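Local coordinates for DBF2 kinase activator protein MOB1 (Saccharomyces cerevisiae, PDB 2HJN) that binds the protein kinase DBF2 as its activator subunit, enabling its phosphorylation and activation by CDC15 in the mitotic exit network of late anaphase, at residues Leu174-Phe178 with Leu217-Phe223; Thr56-Glu60 with Gln198-Asn202; Asp23-Thr27 with Tyr94-Glu99; Ala66-Pro70 with Leu210-Phe215; Pro3-Thr7 with Asn113-Leu118. All coordinates share one frame. Residues are numbered along the deposited sequence.

Contact 1 (Leu174-Phe178 with Leu217-Phe223); sequences LRRLF and LLRPADF. With SO4 (sulfate ion), chain C.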
# COMPACT_ATOMS: atom_id res chain seq x y z
N LEU A 174 -7.66 -16.90 10.87
CA LEU A 174 -6.83 -16.01 11.72
C LEU A 174 -5.45 -16.59 12.02
O LEU A 174 -4.44 -15.86 11.88
CB LEU A 174 -7.58 -15.62 13.03
CG LEU A 174 -8.57 -14.45 13.00
CD1 LEU A 174 -9.12 -14.04 11.65
CD2 LEU A 174 -9.68 -14.51 14.03
N ARG A 175 -5.37 -17.89 12.35
CA ARG A 175 -4.07 -18.54 12.60
C ARG A 175 -3.12 -18.43 11.37
O ARG A 175 -1.92 -18.11 11.49
CB ARG A 175 -4.25 -20.03 12.96
CG ARG A 175 -4.60 -20.34 14.38
CD ARG A 175 -4.44 -21.89 14.68
NE ARG A 175 -4.99 -22.83 13.67
CZ ARG A 175 -6.20 -23.40 13.74
NH1 ARG A 175 -7.05 -23.12 14.73
NH2 ARG A 175 -6.58 -24.25 12.80
N ARG A 176 -3.66 -18.69 10.19
CA ARG A 176 -2.88 -18.53 8.94
C ARG A 176 -2.49 -17.07 8.57
O ARG A 176 -1.33 -16.79 8.21
CB ARG A 176 -3.61 -19.25 7.82
CG ARG A 176 -3.76 -20.76 8.16
CD ARG A 176 -4.53 -21.53 7.10
NE ARG A 176 -4.94 -22.85 7.57
CZ ARG A 176 -5.39 -23.82 6.78
NH1 ARG A 176 -5.46 -23.65 5.45
NH2 ARG A 176 -5.78 -24.97 7.32
N LEU A 177 -3.43 -16.13 8.67
CA LEU A 177 -3.12 -14.73 8.36
C LEU A 177 -2.00 -14.20 9.27
O LEU A 177 -1.15 -13.43 8.82
CB LEU A 177 -4.39 -13.87 8.45
CG LEU A 177 -5.46 -14.10 7.37
CD1 LEU A 177 -6.70 -13.19 7.58
CD2 LEU A 177 -4.92 -13.97 5.94
N PHE A 178 -1.98 -14.63 10.53
CA PHE A 178 -0.87 -14.25 11.46
C PHE A 178 0.50 -14.58 10.91
O PHE A 178 1.37 -13.75 11.02
CB PHE A 178 -1.02 -14.84 12.89
CG PHE A 178 0.01 -14.28 13.89
CD1 PHE A 178 -0.33 -13.27 14.80
CD2 PHE A 178 1.31 -14.81 13.94
CE1 PHE A 178 0.60 -12.76 15.69
CE2 PHE A 178 2.29 -14.28 14.82
CZ PHE A 178 1.93 -13.26 15.69
N LEU A 217 -9.75 -16.06 20.06
CA LEU A 217 -9.49 -16.74 18.80
C LEU A 217 -8.02 -17.21 18.70
O LEU A 217 -7.73 -18.27 18.12
CB LEU A 217 -9.87 -15.80 17.62
CG LEU A 217 -11.29 -15.19 17.70
CD1 LEU A 217 -11.54 -14.04 16.72
CD2 LEU A 217 -12.35 -16.23 17.58
N LEU A 218 -7.12 -16.43 19.26
CA LEU A 218 -5.69 -16.74 19.23
C LEU A 218 -5.14 -16.72 20.62
O LEU A 218 -5.52 -15.89 21.46
CB LEU A 218 -4.90 -15.71 18.41
CG LEU A 218 -5.04 -15.72 16.90
CD1 LEU A 218 -3.95 -14.80 16.35
CD2 LEU A 218 -4.90 -17.13 16.28
N ARG A 219 -4.21 -17.64 20.83
CA ARG A 219 -3.61 -17.83 22.12
C ARG A 219 -2.13 -17.51 21.96
O ARG A 219 -1.60 -17.57 20.84
CB ARG A 219 -3.84 -19.26 22.59
CG ARG A 219 -3.27 -20.33 21.66
CD ARG A 219 -4.10 -21.61 21.72
NE ARG A 219 -4.02 -22.22 23.05
CZ ARG A 219 -3.05 -23.05 23.44
NH1 ARG A 219 -2.08 -23.40 22.60
NH2 ARG A 219 -3.08 -23.54 24.68
N PRO A 220 -1.47 -17.14 23.08
CA PRO A 220 -0.06 -16.78 23.14
C PRO A 220 0.89 -17.64 22.29
O PRO A 220 1.71 -17.08 21.54
CB PRO A 220 0.25 -16.84 24.65
CG PRO A 220 -1.02 -16.38 25.25
CD PRO A 220 -2.11 -17.02 24.41
N ALA A 221 0.76 -18.96 22.35
CA ALA A 221 1.44 -19.89 21.41
C ALA A 221 1.23 -19.67 19.88
O ALA A 221 2.10 -20.03 19.08
CB ALA A 221 1.07 -21.34 21.76
N ASP A 222 0.07 -19.16 19.47
CA ASP A 222 -0.19 -18.87 18.04
C ASP A 222 0.64 -17.73 17.49
O ASP A 222 0.79 -17.60 16.26
CB ASP A 222 -1.66 -18.61 17.78
CG ASP A 222 -2.54 -19.81 18.12
OD1 ASP A 222 -2.21 -20.92 17.64
OD2 ASP A 222 -3.55 -19.63 18.83
N PHE A 223 1.19 -16.92 18.38
CA PHE A 223 2.04 -15.78 18.03
C PHE A 223 3.52 -16.06 17.70
O PHE A 223 4.21 -15.17 17.24
CB PHE A 223 2.02 -14.73 19.14
CG PHE A 223 0.65 -14.29 19.54
CD1 PHE A 223 0.37 -14.03 20.88
CD2 PHE A 223 -0.34 -14.10 18.59
CE1 PHE A 223 -0.89 -13.60 21.26
CE2 PHE A 223 -1.63 -13.67 18.98
CZ PHE A 223 -1.89 -13.42 20.31
S SO4 C . -3.49 -24.78 10.69
O1 SO4 C . -4.81 -24.22 11.02
O2 SO4 C . -2.64 -24.57 11.88
O3 SO4 C . -3.57 -26.16 10.25
O4 SO4 C . -2.83 -24.14 9.57
O HOH W 1 -0.76 -18.69 14.01
O HOH W 2 -5.90 -21.00 17.16
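The helical core of the Mob1/phocein fold is sealed here by the loop between helices 198-214 and 227-233, which lies along helix 165-187. Residues one turn apart, L174 and F178, carry the apolar part. L174 CD2 meets L217 CD1 at 3.3 Å, and F178 CD1 lies 4.2 Å from L218 CD1. The rings of F178 and F223 pack obliquely, centroids 5.4 Å apart and planes at 36°, with F178 CE1 3.3 Å from F223 CD2; D222 O sits over one face of the F178 ring. No direct hydrogen bond crosses the interface. Instead, water 1 donates to R175 O (2.8 Å) and to D222 O (2.9 Å). D222 also closes its own loop, R219 N donating to D222 OD2 at 2.9 Å. On the solvent side R175 NH2 binds sulfate O1 at 2.5 Å, the ion probably coming from the crystallisation liquor. Leucines and phenylalanines inside, arginines outside: this is the pattern of an amphipathic helix in a mainly helical fold, here covered on one side by a connecting loop.

Contact 2 (Thr56-Glu60 with Gln198-Asn202); sequences TLGSE and QTVLN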
# COMPACT_ATOMS: atom_id res chain seq x y z
N THR A 56 11.17 -2.33 15.51
CA THR A 56 9.73 -2.03 15.46
C THR A 56 9.27 -0.90 16.38
O THR A 56 8.50 -0.03 15.98
CB THR A 56 8.87 -3.28 15.76
OG1 THR A 56 9.01 -4.21 14.68
CG2 THR A 56 7.40 -2.89 15.89
N LEU A 57 9.73 -0.92 17.62
CA LEU A 57 9.34 0.13 18.56
C LEU A 57 10.04 1.45 18.17
O LEU A 57 9.42 2.51 18.19
CB LEU A 57 9.73 -0.28 20.00
CG LEU A 57 9.04 -1.50 20.63
CD1 LEU A 57 9.65 -1.88 22.00
CD2 LEU A 57 7.57 -1.19 20.77
N GLY A 58 11.31 1.39 17.77
CA GLY A 58 12.06 2.61 17.40
C GLY A 58 11.53 3.30 16.15
O GLY A 58 11.81 4.50 15.92
N SER A 59 10.78 2.54 15.35
CA SER A 59 10.26 3.00 14.04
C SER A 59 9.27 4.14 14.21
O SER A 59 9.18 5.01 13.34
CB SER A 59 9.60 1.83 13.27
OG SER A 59 8.26 1.54 13.69
N GLU A 60 8.56 4.10 15.34
CA GLU A 60 7.54 5.07 15.72
C GLU A 60 8.03 6.53 15.96
O GLU A 60 7.23 7.46 15.85
CB GLU A 60 6.74 4.51 16.91
CG GLU A 60 5.85 3.24 16.55
CD GLU A 60 4.67 3.48 15.54
OE1 GLU A 60 4.58 4.58 14.93
OE2 GLU A 60 3.84 2.56 15.33
N GLN A 198 5.28 2.06 8.58
CA GLN A 198 5.46 1.47 9.92
C GLN A 198 4.25 1.61 10.82
O GLN A 198 3.89 0.65 11.52
CB GLN A 198 6.75 1.97 10.65
CG GLN A 198 6.79 3.47 10.86
CD GLN A 198 7.63 4.22 9.87
OE1 GLN A 198 8.46 5.09 10.24
NE2 GLN A 198 7.44 3.91 8.61
N THR A 199 3.59 2.78 10.77
CA THR A 199 2.44 3.06 11.66
C THR A 199 1.18 2.33 11.19
O THR A 199 0.46 1.76 12.00
CB THR A 199 2.22 4.62 11.88
OG1 THR A 199 3.42 5.23 12.37
CG2 THR A 199 1.12 4.88 12.91
N VAL A 200 0.96 2.29 9.87
CA VAL A 200 -0.13 1.51 9.30
C VAL A 200 0.07 0.01 9.62
O VAL A 200 -0.90 -0.69 9.96
CB VAL A 200 -0.27 1.75 7.77
CG1 VAL A 200 -1.33 0.80 7.18
CG2 VAL A 200 -0.69 3.15 7.49
N LEU A 201 1.31 -0.48 9.51
CA LEU A 201 1.58 -1.92 9.79
C LEU A 201 1.29 -2.21 11.27
O LEU A 201 0.58 -3.16 11.58
CB LEU A 201 3.05 -2.29 9.47
CG LEU A 201 3.52 -3.71 9.83
CD1 LEU A 201 2.60 -4.82 9.30
CD2 LEU A 201 5.02 -3.92 9.34
N ASN A 202 1.86 -1.40 12.15
CA ASN A 202 1.74 -1.59 13.61
C ASN A 202 0.29 -1.42 14.09
O ASN A 202 -0.14 -2.14 15.00
CB ASN A 202 2.69 -0.67 14.42
CG ASN A 202 4.17 -1.00 14.23
OD1 ASN A 202 4.56 -2.06 13.74
ND2 ASN A 202 5.02 -0.03 14.60
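The carboxylate of E60 reaches across to the first turn of helix 198-214 and overlaps T199 and N202 together. T199 OG1 donates to E60 OE1 at 2.9 Å, and N202 ND2 donates to E60 OE2, also at 2.9 Å and nearly straight at 167°. Because the two donors sit three residues apart, they project from the same side of the helix, and one bidentate acceptor can serve both. The E60 chain folds back to do so, chi1 and chi2 both m. Beside these two hydrogen bonds the packing is closer to the backbone: S59 points toward the helix, its OG 3.4 Å from Q198 CB, while S59 OG donates to T56 O at 2.8 Å and so satisfies a carbonyl near the end of helix 49-58. T56 CG2 comes within 3.7 Å of N202 OD1. N202 joins E60 to Y185 of helix 165-187, its ND2 giving to one and its OD1 bonded to the hydroxyl of the other. As a worked case of docking the end region of one helix on the first turn of another, the contact relies on directed hydrogen bonds more than on apolar burial, which is consistent with donor and acceptor spacing helping to fix the register.

Contact 3 (Asp23-Thr27 with Tyr94-Glu99); sequences DFNYT and YGSITE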
# COMPACT_ATOMS: atom_id res chain seq x y z
N ASP A 23 7.85 -13.00 -12.14
CA ASP A 23 6.60 -13.70 -12.47
C ASP A 23 5.97 -14.39 -11.25
O ASP A 23 4.76 -14.63 -11.20
CB ASP A 23 6.86 -14.73 -13.60
CG ASP A 23 7.70 -14.16 -14.78
OD1 ASP A 23 7.91 -12.93 -14.91
OD2 ASP A 23 8.14 -14.98 -15.62
N PHE A 24 6.82 -14.67 -10.26
CA PHE A 24 6.47 -15.53 -9.13
C PHE A 24 6.44 -14.82 -7.76
O PHE A 24 6.53 -15.51 -6.75
CB PHE A 24 7.39 -16.77 -9.10
CG PHE A 24 7.48 -17.48 -10.45
CD1 PHE A 24 6.39 -18.22 -10.93
CD2 PHE A 24 8.63 -17.37 -11.23
CE1 PHE A 24 6.43 -18.83 -12.21
CE2 PHE A 24 8.71 -17.99 -12.49
CZ PHE A 24 7.61 -18.72 -12.98
N ASN A 25 6.27 -13.48 -7.75
CA ASN A 25 5.91 -12.70 -6.56
C ASN A 25 4.41 -12.77 -6.25
O ASN A 25 3.60 -13.03 -7.12
CB ASN A 25 6.30 -11.21 -6.74
CG ASN A 25 7.74 -11.01 -7.13
OD1 ASN A 25 8.59 -11.90 -6.97
ND2 ASN A 25 8.02 -9.83 -7.69
N TYR A 26 4.04 -12.46 -5.01
CA TYR A 26 2.64 -12.40 -4.60
C TYR A 26 1.85 -11.40 -5.50
O TYR A 26 2.33 -10.29 -5.75
CB TYR A 26 2.55 -11.97 -3.12
CG TYR A 26 1.11 -11.74 -2.66
CD1 TYR A 26 0.20 -12.81 -2.63
CD2 TYR A 26 0.64 -10.47 -2.33
CE1 TYR A 26 -1.16 -12.61 -2.26
CE2 TYR A 26 -0.74 -10.28 -1.93
CZ TYR A 26 -1.61 -11.34 -1.92
OH TYR A 26 -2.93 -11.21 -1.53
N THR A 27 0.72 -11.89 -6.05
CA THR A 27 -0.29 -11.04 -6.75
C THR A 27 -1.44 -10.58 -5.83
O THR A 27 -2.22 -11.38 -5.33
CB THR A 27 -0.87 -11.76 -8.03
OG1 THR A 27 0.22 -12.21 -8.86
CG2 THR A 27 -1.74 -10.79 -8.87
N TYR A 94 1.14 -6.57 2.07
CA TYR A 94 2.03 -7.43 1.23
C TYR A 94 2.22 -6.87 -0.14
O TYR A 94 3.33 -6.88 -0.71
CB TYR A 94 1.57 -8.90 1.18
CG TYR A 94 2.70 -9.88 1.32
CD1 TYR A 94 3.01 -10.45 2.55
CD2 TYR A 94 3.50 -10.21 0.23
CE1 TYR A 94 4.08 -11.32 2.69
CE2 TYR A 94 4.59 -11.13 0.36
CZ TYR A 94 4.86 -11.67 1.59
OH TYR A 94 5.89 -12.55 1.75
N GLY A 95 1.18 -6.29 -0.66
CA GLY A 95 1.21 -5.67 -1.96
C GLY A 95 2.19 -4.54 -2.04
O GLY A 95 2.75 -4.29 -3.08
N SER A 96 2.37 -3.80 -0.95
CA SER A 96 3.31 -2.67 -0.95
C SER A 96 4.79 -3.10 -1.11
O SER A 96 5.63 -2.37 -1.67
CB SER A 96 3.13 -1.80 0.31
OG SER A 96 3.74 -2.38 1.44
N ILE A 97 5.10 -4.30 -0.63
CA ILE A 97 6.49 -4.77 -0.65
C ILE A 97 6.73 -6.00 -1.55
O ILE A 97 7.83 -6.58 -1.52
CB ILE A 97 7.06 -4.97 0.79
CG1 ILE A 97 6.13 -5.82 1.68
CG2 ILE A 97 7.27 -3.62 1.43
CD1 ILE A 97 6.35 -7.31 1.58
N THR A 98 5.71 -6.37 -2.33
CA THR A 98 5.73 -7.66 -3.03
C THR A 98 6.94 -7.89 -3.98
O THR A 98 7.42 -9.05 -4.16
CB THR A 98 4.42 -7.88 -3.84
OG1 THR A 98 4.44 -9.19 -4.39
CG2 THR A 98 4.30 -6.86 -5.03
N GLU A 99 7.43 -6.80 -4.57
CA GLU A 99 8.60 -6.91 -5.45
C GLU A 99 9.89 -7.24 -4.71
O GLU A 99 10.87 -7.58 -5.34
CB GLU A 99 8.82 -5.65 -6.32
CG GLU A 99 7.77 -5.38 -7.38
CD GLU A 99 8.10 -4.11 -8.20
OE1 GLU A 99 9.12 -4.08 -8.92
OE2 GLU A 99 7.37 -3.12 -8.11
O HOH W 3 11.24 -9.37 -7.69
O HOH W 4 6.04 -11.45 -3.24
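This is a mixed polar and aromatic contact, partly buried, in which an irregular N-terminal segment crosses the C-terminal end of helix 75-97 beside the zinc site. Its polar centre is T98: the hydroxyl OG1 donates to Y26 O at 2.7 Å. Water 4 adds a second link, accepting from Y26 N at 2.9 Å and donating to T98 O at 2.9 Å, so both backbone polar groups of Y26 are engaged with one residue. The zinc ion of this Mob protein is held by C101, C106, H183 and H188, and Y94 stands against that site, its side chain about 4 Å from the metal at nearest atoms and touching C101 and H183. The ring of Y26 packs on the other tyrosine obliquely: centroids lie 5.6 Å apart, planes are at 78°, and Y26 CD2 is 3.8 Å from Y94 CD2. The hydroxyl of Y26 is hydrogen-bonded to N91 and R141. Farther out, N25 CB touches T98 O at 3.5 Å, and water 3 accepts from N25 ND2 (3.3 Å) and donates to E99 O (3.0 Å). E99 also faces the dimer partner, its carboxylate accepting from the backbone of H30 of the second subunit.

Contact 4 (Ala66-Pro70 with Leu210-Phe215); sequences AVKLP and LFAQEF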
# COMPACT_ATOMS: atom_id res chain seq x y z
N ALA A 66 -12.21 -0.53 16.97
CA ALA A 66 -13.48 -1.28 17.00
C ALA A 66 -13.32 -2.78 17.30
O ALA A 66 -13.07 -3.56 16.36
CB ALA A 66 -14.24 -1.11 15.68
N VAL A 67 -13.47 -3.19 18.57
CA VAL A 67 -13.26 -4.62 18.97
C VAL A 67 -14.47 -5.35 19.62
O VAL A 67 -14.92 -6.45 19.17
CB VAL A 67 -11.93 -4.78 19.80
CG1 VAL A 67 -11.77 -6.14 20.27
CG2 VAL A 67 -10.71 -4.48 18.94
N LYS A 68 -15.02 -4.75 20.69
CA LYS A 68 -16.23 -5.30 21.34
C LYS A 68 -17.43 -5.46 20.39
O LYS A 68 -17.70 -4.62 19.53
CB LYS A 68 -16.65 -4.38 22.50
CG LYS A 68 -15.94 -4.66 23.79
CD LYS A 68 -16.29 -3.59 24.81
CE LYS A 68 -15.88 -4.01 26.23
NZ LYS A 68 -15.63 -2.80 27.09
N LEU A 69 -18.15 -6.55 20.56
CA LEU A 69 -19.41 -6.76 19.85
C LEU A 69 -20.44 -5.71 20.29
O LEU A 69 -20.78 -5.65 21.47
CB LEU A 69 -19.92 -8.19 20.16
CG LEU A 69 -21.22 -8.65 19.50
CD1 LEU A 69 -21.05 -8.59 17.97
CD2 LEU A 69 -21.52 -10.08 19.98
N PRO A 70 -20.95 -4.87 19.35
CA PRO A 70 -21.99 -3.90 19.73
C PRO A 70 -23.30 -4.57 20.11
O PRO A 70 -23.65 -5.62 19.56
CB PRO A 70 -22.19 -3.06 18.45
CG PRO A 70 -20.97 -3.37 17.57
CD PRO A 70 -20.60 -4.77 17.92
N LEU A 210 -5.72 -7.45 19.28
CA LEU A 210 -6.77 -7.11 20.24
C LEU A 210 -8.09 -7.81 19.95
O LEU A 210 -8.78 -8.28 20.87
CB LEU A 210 -6.99 -5.59 20.31
CG LEU A 210 -5.83 -4.82 20.93
CD1 LEU A 210 -5.98 -3.32 20.62
CD2 LEU A 210 -5.82 -5.11 22.45
N PHE A 211 -8.42 -7.91 18.66
CA PHE A 211 -9.65 -8.55 18.19
C PHE A 211 -9.64 -10.05 18.54
O PHE A 211 -10.60 -10.57 19.13
CB PHE A 211 -9.86 -8.29 16.70
CG PHE A 211 -11.25 -8.58 16.23
CD1 PHE A 211 -12.20 -7.57 16.18
CD2 PHE A 211 -11.61 -9.86 15.83
CE1 PHE A 211 -13.48 -7.82 15.78
CE2 PHE A 211 -12.91 -10.12 15.42
CZ PHE A 211 -13.83 -9.10 15.40
N ALA A 212 -8.53 -10.73 18.23
CA ALA A 212 -8.33 -12.11 18.63
C ALA A 212 -8.40 -12.34 20.15
O ALA A 212 -8.91 -13.38 20.59
CB ALA A 212 -7.02 -12.62 18.08
N GLN A 213 -7.86 -11.42 20.95
CA GLN A 213 -7.91 -11.53 22.42
C GLN A 213 -9.39 -11.43 22.95
O GLN A 213 -9.83 -12.29 23.72
CB GLN A 213 -6.98 -10.47 23.04
CG GLN A 213 -6.95 -10.41 24.59
CD GLN A 213 -6.31 -9.11 25.11
OE1 GLN A 213 -5.32 -9.16 25.83
NE2 GLN A 213 -6.89 -7.95 24.75
N GLU A 214 -10.12 -10.41 22.52
CA GLU A 214 -11.52 -10.17 22.91
C GLU A 214 -12.42 -11.40 22.77
O GLU A 214 -13.38 -11.58 23.54
CB GLU A 214 -12.11 -9.02 22.10
CG GLU A 214 -13.60 -8.73 22.38
CD GLU A 214 -13.88 -8.28 23.83
OE1 GLU A 214 -13.04 -7.59 24.41
OE2 GLU A 214 -14.96 -8.62 24.36
N PHE A 215 -12.13 -12.23 21.76
CA PHE A 215 -12.96 -13.40 21.46
C PHE A 215 -12.27 -14.73 21.67
O PHE A 215 -12.80 -15.78 21.29
CB PHE A 215 -13.52 -13.28 20.03
CG PHE A 215 -14.37 -12.08 19.85
CD1 PHE A 215 -15.70 -12.09 20.28
CD2 PHE A 215 -13.84 -10.92 19.29
CE1 PHE A 215 -16.49 -10.98 20.11
CE2 PHE A 215 -14.63 -9.80 19.14
CZ PHE A 215 -15.97 -9.83 19.55
O HOH W 5 -17.34 -8.40 22.93
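V67 gives up far more area than any other residue here, about 102 Å². Its CG1 methyl settles on the last turns of helix 198-214, 3.4 Å from E214 CB, 3.7 Å from L210 O and 3.8 Å from F211 CA, while V67 CG2 lies 4.1 Å from L210 CB. A single branched side chain thus spans L210, F211 and E214, which one helical turn brings to the same side. E214, next with 45 Å², supplies the wall for V67 and a polar link besides: water 5 donates to E214 OE2 at 2.8 Å and accepts from L69 N at 3.1 Å. F215, with 40 Å², is the first residue to leave helical geometry, and its ring reaches back so that its edge meets the loop, with F215 CE2 3.4 Å from V67 O and F215 CZ 4.3 Å from L69 CB. No direct hydrogen bond joins the segments; V67 O instead accepts from the indole of W78 on helix 75-97, and F211 stacks on H82 of the same helix. The result illustrates how an irregular connection is fixed in a helical bundle: an interhelical loop laid across the C-terminal end of one helix and tied to its neighbour.

Contact 5 (Pro3-Thr7 with Asn113-Leu118); sequences PVLTT and NEYEYL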
# COMPACT_ATOMS: atom_id res chain seq x y z
N PRO A 3 1.00 -25.95 8.91
CA PRO A 3 1.96 -26.33 9.86
C PRO A 3 3.34 -25.82 10.07
O PRO A 3 3.92 -25.17 9.22
CB PRO A 3 1.58 -27.74 10.22
CG PRO A 3 0.09 -27.37 10.59
CD PRO A 3 -0.30 -26.23 9.55
N VAL A 4 3.77 -26.02 11.30
CA VAL A 4 4.76 -25.19 11.91
C VAL A 4 5.91 -26.14 12.15
O VAL A 4 5.74 -27.25 12.65
CB VAL A 4 4.20 -24.51 13.20
CG1 VAL A 4 5.19 -23.57 13.81
CG2 VAL A 4 2.84 -23.79 12.92
N LEU A 5 7.07 -25.70 11.68
CA LEU A 5 8.33 -26.41 11.89
C LEU A 5 9.28 -25.50 12.71
O LEU A 5 9.83 -24.51 12.21
CB LEU A 5 8.89 -26.88 10.54
CG LEU A 5 10.23 -27.64 10.58
CD1 LEU A 5 10.19 -28.88 11.55
CD2 LEU A 5 10.67 -28.00 9.13
N THR A 6 9.39 -25.80 14.01
CA THR A 6 10.17 -24.97 14.93
C THR A 6 11.56 -25.57 15.12
O THR A 6 11.72 -26.79 15.29
CB THR A 6 9.45 -24.84 16.29
OG1 THR A 6 8.07 -24.50 16.07
CG2 THR A 6 10.10 -23.77 17.18
N THR A 7 12.58 -24.71 15.07
CA THR A 7 13.96 -25.17 15.19
C THR A 7 14.72 -24.26 16.14
O THR A 7 15.44 -23.35 15.71
CB THR A 7 14.66 -25.22 13.83
OG1 THR A 7 14.56 -23.93 13.22
CG2 THR A 7 14.03 -26.26 12.88
N ASN A 113 15.04 -17.72 11.60
CA ASN A 113 15.44 -19.13 11.41
C ASN A 113 14.91 -20.17 12.44
O ASN A 113 15.12 -21.37 12.25
CB ASN A 113 16.95 -19.26 11.19
CG ASN A 113 17.40 -18.69 9.84
OD1 ASN A 113 16.77 -18.95 8.81
ND2 ASN A 113 18.48 -17.91 9.83
N GLU A 114 14.17 -19.73 13.45
CA GLU A 114 13.54 -20.67 14.39
C GLU A 114 12.16 -21.19 13.98
O GLU A 114 11.69 -22.17 14.56
CB GLU A 114 13.46 -20.13 15.85
CG GLU A 114 14.74 -19.40 16.42
CD GLU A 114 16.09 -20.01 16.03
OE1 GLU A 114 16.48 -21.05 16.60
OE2 GLU A 114 16.82 -19.41 15.20
N TYR A 115 11.49 -20.51 13.04
CA TYR A 115 10.14 -20.89 12.62
C TYR A 115 10.04 -20.98 11.12
O TYR A 115 10.30 -20.01 10.43
CB TYR A 115 9.10 -19.87 13.10
CG TYR A 115 8.99 -19.80 14.60
CD1 TYR A 115 9.86 -19.03 15.35
CD2 TYR A 115 8.03 -20.55 15.27
CE1 TYR A 115 9.79 -18.99 16.75
CE2 TYR A 115 7.95 -20.53 16.67
CZ TYR A 115 8.81 -19.76 17.39
OH TYR A 115 8.68 -19.76 18.77
N GLU A 116 9.65 -22.16 10.62
CA GLU A 116 9.32 -22.36 9.20
C GLU A 116 7.84 -22.79 9.10
O GLU A 116 7.40 -23.66 9.87
CB GLU A 116 10.27 -23.37 8.53
CG GLU A 116 9.80 -23.66 7.13
CD GLU A 116 10.72 -24.43 6.24
OE1 GLU A 116 11.71 -25.04 6.73
OE2 GLU A 116 10.41 -24.46 5.02
N TYR A 117 7.07 -22.16 8.21
CA TYR A 117 5.66 -22.54 8.00
C TYR A 117 5.45 -23.27 6.70
O TYR A 117 6.00 -22.89 5.69
CB TYR A 117 4.71 -21.32 8.07
CG TYR A 117 4.91 -20.53 9.34
CD1 TYR A 117 5.54 -19.30 9.32
CD2 TYR A 117 4.49 -21.04 10.57
CE1 TYR A 117 5.72 -18.58 10.53
CE2 TYR A 117 4.63 -20.33 11.73
CZ TYR A 117 5.26 -19.12 11.72
OH TYR A 117 5.43 -18.44 12.90
N LEU A 118 4.63 -24.32 6.73
CA LEU A 118 4.50 -25.26 5.63
C LEU A 118 3.10 -25.23 5.04
O LEU A 118 2.15 -24.80 5.73
CB LEU A 118 4.83 -26.69 6.12
CG LEU A 118 6.07 -26.95 6.95
CD1 LEU A 118 6.10 -28.41 7.51
CD2 LEU A 118 7.34 -26.69 6.18
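V4, Y115 and Y117 form the apolar centre, on one face of a two-stranded antiparallel sheet. V4 CG1 approaches Y117 CE2 at 3.9 Å. The edge of the other tyrosine ring is met as well, V4 CG1 lying 4.4 Å from Y115 CD2; the methyl CG2 of T6 lies over a face of that same ring, 3.9 Å from Y115 CE2. On the other face L5 projects beside E116, and L5 CB touches L118 CD1 at 4.4 Å. There the buried E116 carboxylate turns to S129, through a weak hydrogen bond, and to R108 in a long, weak ion pair. Outward from these side chains comes the backbone pairing. L5 and E116 form a hydrogen-bonded antiparallel pair, L5 N to E116 O at 2.7 Å and E116 N to L5 O at 2.8 Å. The non-hydrogen-bonded pairs V4-Y117 and T6-Y115 flank it, and L118 N to P3 O continues the pattern at 2.7 Å. Beneath the sheet, V4 and Y117 touch R179 of helix 165-187. At the polar edge T7 N bonds to E114 O at 2.7 Å, and a CA-H...O contact joins T6 CA to E114 O at 3.2 Å. With four main-chain hydrogen bonds and mostly exposed side chains, the pairing implies that backbone complementarity, more than apolar burial, holds this N-terminal strand to the domain.

Overall arrangement
From the N terminus, strand 4-6 opens a long loop that strand 115-117 closes in contact 5. Within that span lies contact 3, where the end of helix 75-97 comes back to residues 23-27 near the zinc site. Contacts 2 and 4 both open before helix 75-97 and close on opposite ends of helix 198-214, so they cross each other; each also crosses contacts 3 and 5. Contact 1 opens last, on helix 165-187, after contacts 3 and 5 are complete, and crosses 2 and 4. It touches contact 4 directly, L217 N lying 2.9 Å from A212 O. Together they tie N-terminal segments and connecting loops to a central helical bundle.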